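Local coordinates for protein transcriptional activator, putative (Pyrococcus furiosus, PDB 1RTW) that is of unconfirmed function, a putative transcriptional activator with the all-helical fold of the TenA/THI-4/PQQC family, at residues L56-F69 against L110-F122. Numbering follows the deposited sequence.
Sequences LLMAKAPDDLLPFF and LSVASLGSFLEGF
The F118 ring takes A61 over one face, in a CH-pi contact of A61 CA 4.1 Å from the ring centroid, while L57 O, L65 CD2 and F69 CE2 meet its edge. F118, its CG swung opposite the backbone N (chi1 -177°), reaches across to the turn after K60, where P62 CD meets F118 CE2 obliquely. M58 CA and L57 C lie over the rim of one face of the F69 ring, F68 CE2 over the centre of the other; F69 CZ comes to the edge of F122, 3.7 Å from F122 CE1, and F68 completes this aromatic cluster. In the helical bundle of the TenA family, the turn from helix 33-60 to helix 66-89 thus packs against the start of helix 118-142, with F68 and F122 both also resting on helix 159-176. The extended K60 chain brings NZ to the end of helix 100-115: it hydrogen-bonds G116 O, just beyond the helix, at 2.7 Å (C=O...NZ angle 159°), and A113 O from above the carbonyl plane, with a weak bond to S114 O. These carbonyls would probably stabilise the ammonium charge. A water bridges A113 O to L56 O. Nearby, L56 CB packs 3.6 Å from A113 CB, and L57 CD2 sits 3.4 Å from G121 CA.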
ATOM      1  N   LEU B  56       3.496   0.394   8.792  1.00  9.62           N
ATOM      2  CA  LEU B  56       3.521   0.823   7.409  1.00  9.93           C
ATOM      3  C   LEU B  56       4.836   1.541   7.126  1.00 11.63           C
ATOM      4  O   LEU B  56       5.442   1.335   6.075  1.00 13.90           O
ATOM      5  CB  LEU B  56       2.341   1.730   7.138  1.00 10.77           C
ATOM      6  CG  LEU B  56       1.061   0.924   6.968  1.00 12.88           C
ATOM      7  CD1 LEU B  56      -0.114   1.861   6.855  1.00 13.30           C
ATOM      8  CD2 LEU B  56       1.163   0.059   5.733  1.00 12.50           C
ATOM      9  N   LEU B  57       5.295   2.348   8.085  1.00 11.96           N
ATOM     10  CA  LEU B  57       6.548   3.068   7.946  1.00 12.39           C
ATOM     11  C   LEU B  57       7.704   2.070   7.931  1.00 13.76           C
ATOM     12  O   LEU B  57       8.614   2.179   7.111  1.00 11.14           O
ATOM     13  CB  LEU B  57       6.743   4.055   9.098  1.00 12.65           C
ATOM     14  CG  LEU B  57       5.866   5.299   9.100  1.00 14.48           C
ATOM     15  CD1 LEU B  57       6.154   6.135  10.342  1.00 14.69           C
ATOM     16  CD2 LEU B  57       6.114   6.110   7.838  1.00 15.73           C
HETATM   17  N   MSE B  58       7.626   1.065   8.804  1.00 15.09           N
HETATM   18  CA  MSE B  58       8.666   0.040   8.890  1.00 15.62           C
HETATM   19  C   MSE B  58       8.930  -0.625   7.541  1.00 13.62           C
HETATM   20  O   MSE B  58      10.079  -0.781   7.125  1.00 14.06           O
HETATM   21  CB  MSE B  58       8.312  -1.024   9.940  1.00 16.23           C
HETATM   22  CG  MSE B  58       9.285  -2.191   9.967  1.00 14.81           C
HETATM   23 SE   MSE B  58       9.097  -3.345  11.536  1.00 24.64          SE
HETATM   24  CE  MSE B  58      10.813  -4.239  11.431  1.00 15.62           C
ATOM     25  N   ALA B  59       7.858  -0.985   6.852  1.00 11.78           N
ATOM     26  CA  ALA B  59       7.964  -1.636   5.558  1.00 10.10           C
ATOM     27  C   ALA B  59       8.712  -0.814   4.502  1.00 12.06           C
ATOM     28  O   ALA B  59       9.322  -1.377   3.596  1.00 12.53           O
ATOM     29  CB  ALA B  59       6.583  -1.979   5.064  1.00  7.53           C
ATOM     30  N   LYS B  60       8.643   0.510   4.627  1.00 15.28           N
ATOM     31  CA  LYS B  60       9.271   1.451   3.709  1.00 17.48           C
ATOM     32  C   LYS B  60      10.597   1.980   4.233  1.00 19.78           C
ATOM     33  O   LYS B  60      11.258   2.751   3.542  1.00 21.10           O
ATOM     34  CB  LYS B  60       8.377   2.678   3.534  1.00 18.78           C
ATOM     35  CG  LYS B  60       7.269   2.595   2.538  1.00 22.24           C
ATOM     36  CD  LYS B  60       6.646   3.991   2.399  1.00 27.53           C
ATOM     37  CE  LYS B  60       5.469   4.007   1.440  1.00 31.63           C
ATOM     38  NZ  LYS B  60       4.779   5.330   1.474  1.00 32.33           N
ATOM     39  N   ALA B  61      10.964   1.618   5.458  1.00 19.57           N
ATOM     40  CA  ALA B  61      12.194   2.135   6.062  1.00 20.21           C
ATOM     41  C   ALA B  61      13.509   1.553   5.564  1.00 21.41           C
ATOM     42  O   ALA B  61      13.567   0.413   5.101  1.00 21.84           O
ATOM     43  CB  ALA B  61      12.127   2.013   7.594  1.00 19.25           C
ATOM     44  N   PRO B  62      14.597   2.337   5.671  1.00 22.30           N
ATOM     45  CA  PRO B  62      15.941   1.916   5.249  1.00 22.71           C
ATOM     46  C   PRO B  62      16.417   0.756   6.135  1.00 23.46           C
ATOM     47  O   PRO B  62      16.021   0.658   7.296  1.00 23.50           O
ATOM     48  CB  PRO B  62      16.782   3.168   5.495  1.00 22.22           C
ATOM     49  CG  PRO B  62      15.777   4.299   5.353  1.00 24.06           C
ATOM     50  CD  PRO B  62      14.597   3.746   6.100  1.00 20.01           C
ATOM     51  N   ASP B  63      17.262  -0.115   5.593  1.00 24.82           N
ATOM     52  CA  ASP B  63      17.777  -1.261   6.353  1.00 26.67           C
ATOM     53  C   ASP B  63      18.264  -0.942   7.761  1.00 27.34           C
ATOM     54  O   ASP B  63      17.977  -1.694   8.688  1.00 28.52           O
ATOM     55  CB  ASP B  63      18.923  -1.956   5.607  1.00 27.54           C
ATOM     56  CG  ASP B  63      18.443  -2.841   4.477  1.00 30.19           C
ATOM     57  OD1 ASP B  63      17.231  -3.139   4.394  1.00 29.69           O
ATOM     58  OD2 ASP B  63      19.296  -3.245   3.662  1.00 33.47           O
ATOM     59  N   ASP B  64      19.005   0.156   7.922  1.00 28.71           N
ATOM     60  CA  ASP B  64      19.552   0.528   9.231  1.00 28.31           C
ATOM     61  C   ASP B  64      18.542   0.970  10.299  1.00 28.57           C
ATOM     62  O   ASP B  64      18.907   1.212  11.451  1.00 28.39           O
ATOM     63  CB  ASP B  64      20.691   1.560   9.077  1.00 30.35           C
ATOM     64  CG  ASP B  64      20.220   2.921   8.554  1.00 32.39           C
ATOM     65  OD1 ASP B  64      19.024   3.092   8.235  1.00 31.70           O
ATOM     66  OD2 ASP B  64      21.072   3.832   8.468  1.00 34.21           O
ATOM     67  N   LEU B  65      17.273   1.047   9.913  1.00 28.06           N
ATOM     68  CA  LEU B  65      16.205   1.451  10.819  1.00 26.99           C
ATOM     69  C   LEU B  65      15.288   0.291  11.211  1.00 25.90           C
ATOM     70  O   LEU B  65      14.458   0.428  12.113  1.00 24.43           O
ATOM     71  CB  LEU B  65      15.384   2.569  10.177  1.00 29.99           C
ATOM     72  CG  LEU B  65      15.651   4.009  10.619  1.00 32.23           C
ATOM     73  CD1 LEU B  65      17.089   4.228  11.085  1.00 32.45           C
ATOM     74  CD2 LEU B  65      15.303   4.930   9.486  1.00 30.66           C
ATOM     75  N   LEU B  66      15.453  -0.856  10.553  1.00 23.74           N
ATOM     76  CA  LEU B  66      14.631  -2.019  10.860  1.00 22.57           C
ATOM     77  C   LEU B  66      14.642  -2.387  12.342  1.00 21.75           C
ATOM     78  O   LEU B  66      13.584  -2.623  12.917  1.00 22.30           O
ATOM     79  CB  LEU B  66      15.011  -3.213   9.981  1.00 20.22           C
ATOM     80  CG  LEU B  66      14.737  -2.948   8.496  1.00 21.95           C
ATOM     81  CD1 LEU B  66      15.131  -4.146   7.649  1.00 20.82           C
ATOM     82  CD2 LEU B  66      13.270  -2.623   8.287  1.00 19.33           C
ATOM     83  N   PRO B  67      15.830  -2.408  12.986  1.00 23.48           N
ATOM     84  CA  PRO B  67      15.907  -2.749  14.416  1.00 23.13           C
ATOM     85  C   PRO B  67      15.144  -1.728  15.276  1.00 22.25           C
ATOM     86  O   PRO B  67      14.458  -2.099  16.229  1.00 22.18           O
ATOM     87  CB  PRO B  67      17.417  -2.687  14.702  1.00 24.63           C
ATOM     88  CG  PRO B  67      18.030  -3.046  13.389  1.00 24.66           C
ATOM     89  CD  PRO B  67      17.187  -2.238  12.428  1.00 23.93           C
ATOM     90  N   PHE B  68      15.269  -0.448  14.928  1.00 19.69           N
ATOM     91  CA  PHE B  68      14.589   0.621  15.654  1.00 18.52           C
ATOM     92  C   PHE B  68      13.078   0.424  15.591  1.00 16.74           C
ATOM     93  O   PHE B  68      12.388   0.491  16.610  1.00 15.57           O
ATOM     94  CB  PHE B  68      14.980   1.990  15.072  1.00 19.10           C
ATOM     95  CG  PHE B  68      13.992   3.087  15.371  1.00 18.62           C
ATOM     96  CD1 PHE B  68      13.967   3.699  16.618  1.00 17.19           C
ATOM     97  CD2 PHE B  68      13.069   3.486  14.410  1.00 19.35           C
ATOM     98  CE1 PHE B  68      13.039   4.688  16.908  1.00 16.19           C
ATOM     99  CE2 PHE B  68      12.135   4.476  14.695  1.00 20.01           C
ATOM    100  CZ  PHE B  68      12.123   5.075  15.948  1.00 21.30           C
ATOM    101  N   PHE B  69      12.569   0.179  14.390  1.00 15.38           N
ATOM    102  CA  PHE B  69      11.142  -0.029  14.208  1.00 13.73           C
ATOM    103  C   PHE B  69      10.652  -1.278  14.907  1.00 13.94           C
ATOM    104  O   PHE B  69       9.553  -1.282  15.455  1.00 13.80           O
ATOM    105  CB  PHE B  69      10.779  -0.056  12.727  1.00 13.22           C
ATOM    106  CG  PHE B  69      10.485   1.309  12.151  1.00 13.35           C
ATOM    107  CD1 PHE B  69       9.277   1.942  12.423  1.00 12.97           C
ATOM    108  CD2 PHE B  69      11.399   1.950  11.334  1.00 11.70           C
ATOM    109  CE1 PHE B  69       8.983   3.194  11.884  1.00 14.85           C
ATOM    110  CE2 PHE B  69      11.116   3.206  10.791  1.00 14.56           C
ATOM    111  CZ  PHE B  69       9.906   3.828  11.064  1.00 12.77           C
ATOM    112  N   LEU B 110      -2.766   6.862   8.367  1.00 11.89           N
ATOM    113  CA  LEU B 110      -2.643   5.717   7.477  1.00 15.28           C
ATOM    114  C   LEU B 110      -2.456   6.164   6.007  1.00 15.78           C
ATOM    115  O   LEU B 110      -1.739   5.509   5.240  1.00 15.60           O
ATOM    116  CB  LEU B 110      -3.860   4.795   7.632  1.00 15.39           C
ATOM    117  CG  LEU B 110      -4.000   4.181   9.026  1.00 13.92           C
ATOM    118  CD1 LEU B 110      -5.234   3.289   9.053  1.00 13.18           C
ATOM    119  CD2 LEU B 110      -2.748   3.396   9.372  1.00  9.90           C
ATOM    120  N   SER B 111      -3.068   7.288   5.623  1.00 16.01           N
ATOM    121  CA  SER B 111      -2.911   7.790   4.253  1.00 17.37           C
ATOM    122  C   SER B 111      -1.503   8.310   4.046  1.00 15.93           C
ATOM    123  O   SER B 111      -0.907   8.088   2.997  1.00 14.47           O
ATOM    124  CB  SER B 111      -3.924   8.885   3.931  1.00 18.53           C
ATOM    125  OG  SER B 111      -5.212   8.319   3.811  1.00 25.73           O
ATOM    126  N   VAL B 112      -0.969   9.006   5.048  1.00 15.33           N
ATOM    127  CA  VAL B 112       0.393   9.509   4.948  1.00 16.21           C
ATOM    128  C   VAL B 112       1.402   8.359   4.894  1.00 16.76           C
ATOM    129  O   VAL B 112       2.370   8.399   4.132  1.00 18.08           O
ATOM    130  CB  VAL B 112       0.739  10.431   6.116  1.00 16.98           C
ATOM    131  CG1 VAL B 112       2.220  10.764   6.108  1.00 14.70           C
ATOM    132  CG2 VAL B 112      -0.085  11.705   6.025  1.00 17.54           C
ATOM    133  N   ALA B 113       1.165   7.325   5.689  1.00 15.78           N
ATOM    134  CA  ALA B 113       2.071   6.191   5.724  1.00 16.16           C
ATOM    135  C   ALA B 113       2.004   5.367   4.439  1.00 15.40           C
ATOM    136  O   ALA B 113       3.010   4.837   3.991  1.00 14.49           O
ATOM    137  CB  ALA B 113       1.776   5.319   6.938  1.00 16.58           C
ATOM    138  N   SER B 114       0.823   5.289   3.841  1.00 15.01           N
ATOM    139  CA  SER B 114       0.628   4.522   2.613  1.00 16.97           C
ATOM    140  C   SER B 114       1.021   5.213   1.310  1.00 16.93           C
ATOM    141  O   SER B 114       1.611   4.588   0.430  1.00 18.89           O
ATOM    142  CB  SER B 114      -0.835   4.097   2.485  1.00 15.23           C
ATOM    143  OG  SER B 114      -1.198   3.190   3.508  1.00 24.85           O
ATOM    144  N   LEU B 115       0.653   6.481   1.177  1.00 16.73           N
ATOM    145  CA  LEU B 115       0.888   7.231  -0.047  1.00 19.11           C
ATOM    146  C   LEU B 115       1.927   8.339   0.042  1.00 19.57           C
ATOM    147  O   LEU B 115       2.345   8.886  -0.976  1.00 21.42           O
ATOM    148  CB  LEU B 115      -0.446   7.815  -0.537  1.00 19.05           C
ATOM    149  CG  LEU B 115      -1.631   6.830  -0.538  1.00 22.10           C
ATOM    150  CD1 LEU B 115      -2.914   7.544  -0.953  1.00 23.87           C
ATOM    151  CD2 LEU B 115      -1.370   5.648  -1.461  1.00 18.30           C
ATOM    152  N   GLY B 116       2.332   8.692   1.253  1.00 19.94           N
ATOM    153  CA  GLY B 116       3.317   9.748   1.390  1.00 19.63           C
ATOM    154  C   GLY B 116       4.730   9.236   1.291  1.00 18.79           C
ATOM    155  O   GLY B 116       4.951   8.043   1.121  1.00 18.12           O
ATOM    156  N   SER B 117       5.689  10.152   1.350  1.00 20.25           N
ATOM    157  CA  SER B 117       7.108   9.800   1.313  1.00 18.42           C
ATOM    158  C   SER B 117       7.476   9.287   2.715  1.00 17.72           C
ATOM    159  O   SER B 117       6.751   9.544   3.676  1.00 16.27           O
ATOM    160  CB  SER B 117       7.928  11.049   1.018  1.00 18.80           C
ATOM    161  OG  SER B 117       7.792  11.980   2.080  1.00 21.39           O
ATOM    162  N   PHE B 118       8.609   8.599   2.838  1.00 15.48           N
ATOM    163  CA  PHE B 118       9.025   8.088   4.143  1.00 17.36           C
ATOM    164  C   PHE B 118       9.233   9.249   5.120  1.00 18.16           C
ATOM    165  O   PHE B 118       8.831   9.173   6.287  1.00 16.84           O
ATOM    166  CB  PHE B 118      10.309   7.259   4.028  1.00 14.75           C
ATOM    167  CG  PHE B 118      10.752   6.648   5.329  1.00 14.74           C
ATOM    168  CD1 PHE B 118       9.968   5.695   5.964  1.00 14.36           C
ATOM    169  CD2 PHE B 118      11.948   7.029   5.927  1.00 15.75           C
ATOM    170  CE1 PHE B 118      10.358   5.136   7.160  1.00  8.91           C
ATOM    171  CE2 PHE B 118      12.351   6.470   7.132  1.00 11.95           C
ATOM    172  CZ  PHE B 118      11.553   5.524   7.748  1.00 13.69           C
ATOM    173  N   LEU B 119       9.797  10.341   4.598  1.00 17.33           N
ATOM    174  CA  LEU B 119      10.077  11.550   5.359  1.00 14.63           C
ATOM    175  C   LEU B 119       8.807  12.118   5.992  1.00 14.45           C
ATOM    176  O   LEU B 119       8.797  12.507   7.162  1.00 14.38           O
ATOM    177  CB  LEU B 119      10.724  12.598   4.442  1.00 13.21           C
ATOM    178  CG  LEU B 119      10.987  13.965   5.087  1.00 17.08           C
ATOM    179  CD1 LEU B 119      12.077  13.846   6.157  1.00 13.41           C
ATOM    180  CD2 LEU B 119      11.363  15.000   4.024  1.00 16.84           C
ATOM    181  N   GLU B 120       7.752  12.231   5.196  1.00 16.45           N
ATOM    182  CA  GLU B 120       6.476  12.727   5.705  1.00 17.16           C
ATOM    183  C   GLU B 120       5.965  11.791   6.808  1.00 18.01           C
ATOM    184  O   GLU B 120       5.503  12.234   7.866  1.00 17.75           O
ATOM    185  CB  GLU B 120       5.452  12.778   4.579  1.00 21.45           C
ATOM    186  CG  GLU B 120       5.720  13.828   3.487  1.00 22.31           C
ATOM    187  CD  GLU B 120       4.679  13.769   2.371  1.00 26.88           C
ATOM    188  OE1 GLU B 120       4.711  12.815   1.557  1.00 27.12           O
ATOM    189  OE2 GLU B 120       3.813  14.668   2.315  1.00 29.91           O
ATOM    190  N   GLY B 121       6.077  10.490   6.554  1.00 16.80           N
ATOM    191  CA  GLY B 121       5.627   9.510   7.514  1.00 16.25           C
ATOM    192  C   GLY B 121       6.387   9.601   8.822  1.00 16.32           C
ATOM    193  O   GLY B 121       5.787   9.654   9.896  1.00 14.45           O
ATOM    194  N   PHE B 122       7.712   9.632   8.729  1.00 16.46           N
ATOM    195  CA  PHE B 122       8.547   9.717   9.915  1.00 16.82           C
ATOM    196  C   PHE B 122       8.331  11.051  10.626  1.00 16.61           C
ATOM    197  O   PHE B 122       8.388  11.118  11.850  1.00 17.51           O
ATOM    198  CB  PHE B 122      10.025   9.503   9.566  1.00 16.29           C
ATOM    199  CG  PHE B 122      10.824   8.917  10.697  1.00 19.57           C
ATOM    200  CD1 PHE B 122      10.804   7.554  10.937  1.00 19.92           C
ATOM    201  CD2 PHE B 122      11.545   9.731  11.559  1.00 18.01           C
ATOM    202  CE1 PHE B 122      11.484   7.009  12.022  1.00 21.05           C
ATOM    203  CE2 PHE B 122      12.229   9.193  12.645  1.00 16.90           C
ATOM    204  CZ  PHE B 122      12.196   7.828  12.878  1.00 18.86           C
TER
HETATM  205  O   HOH W   1       3.712   1.925   3.743  1.00 35.60           O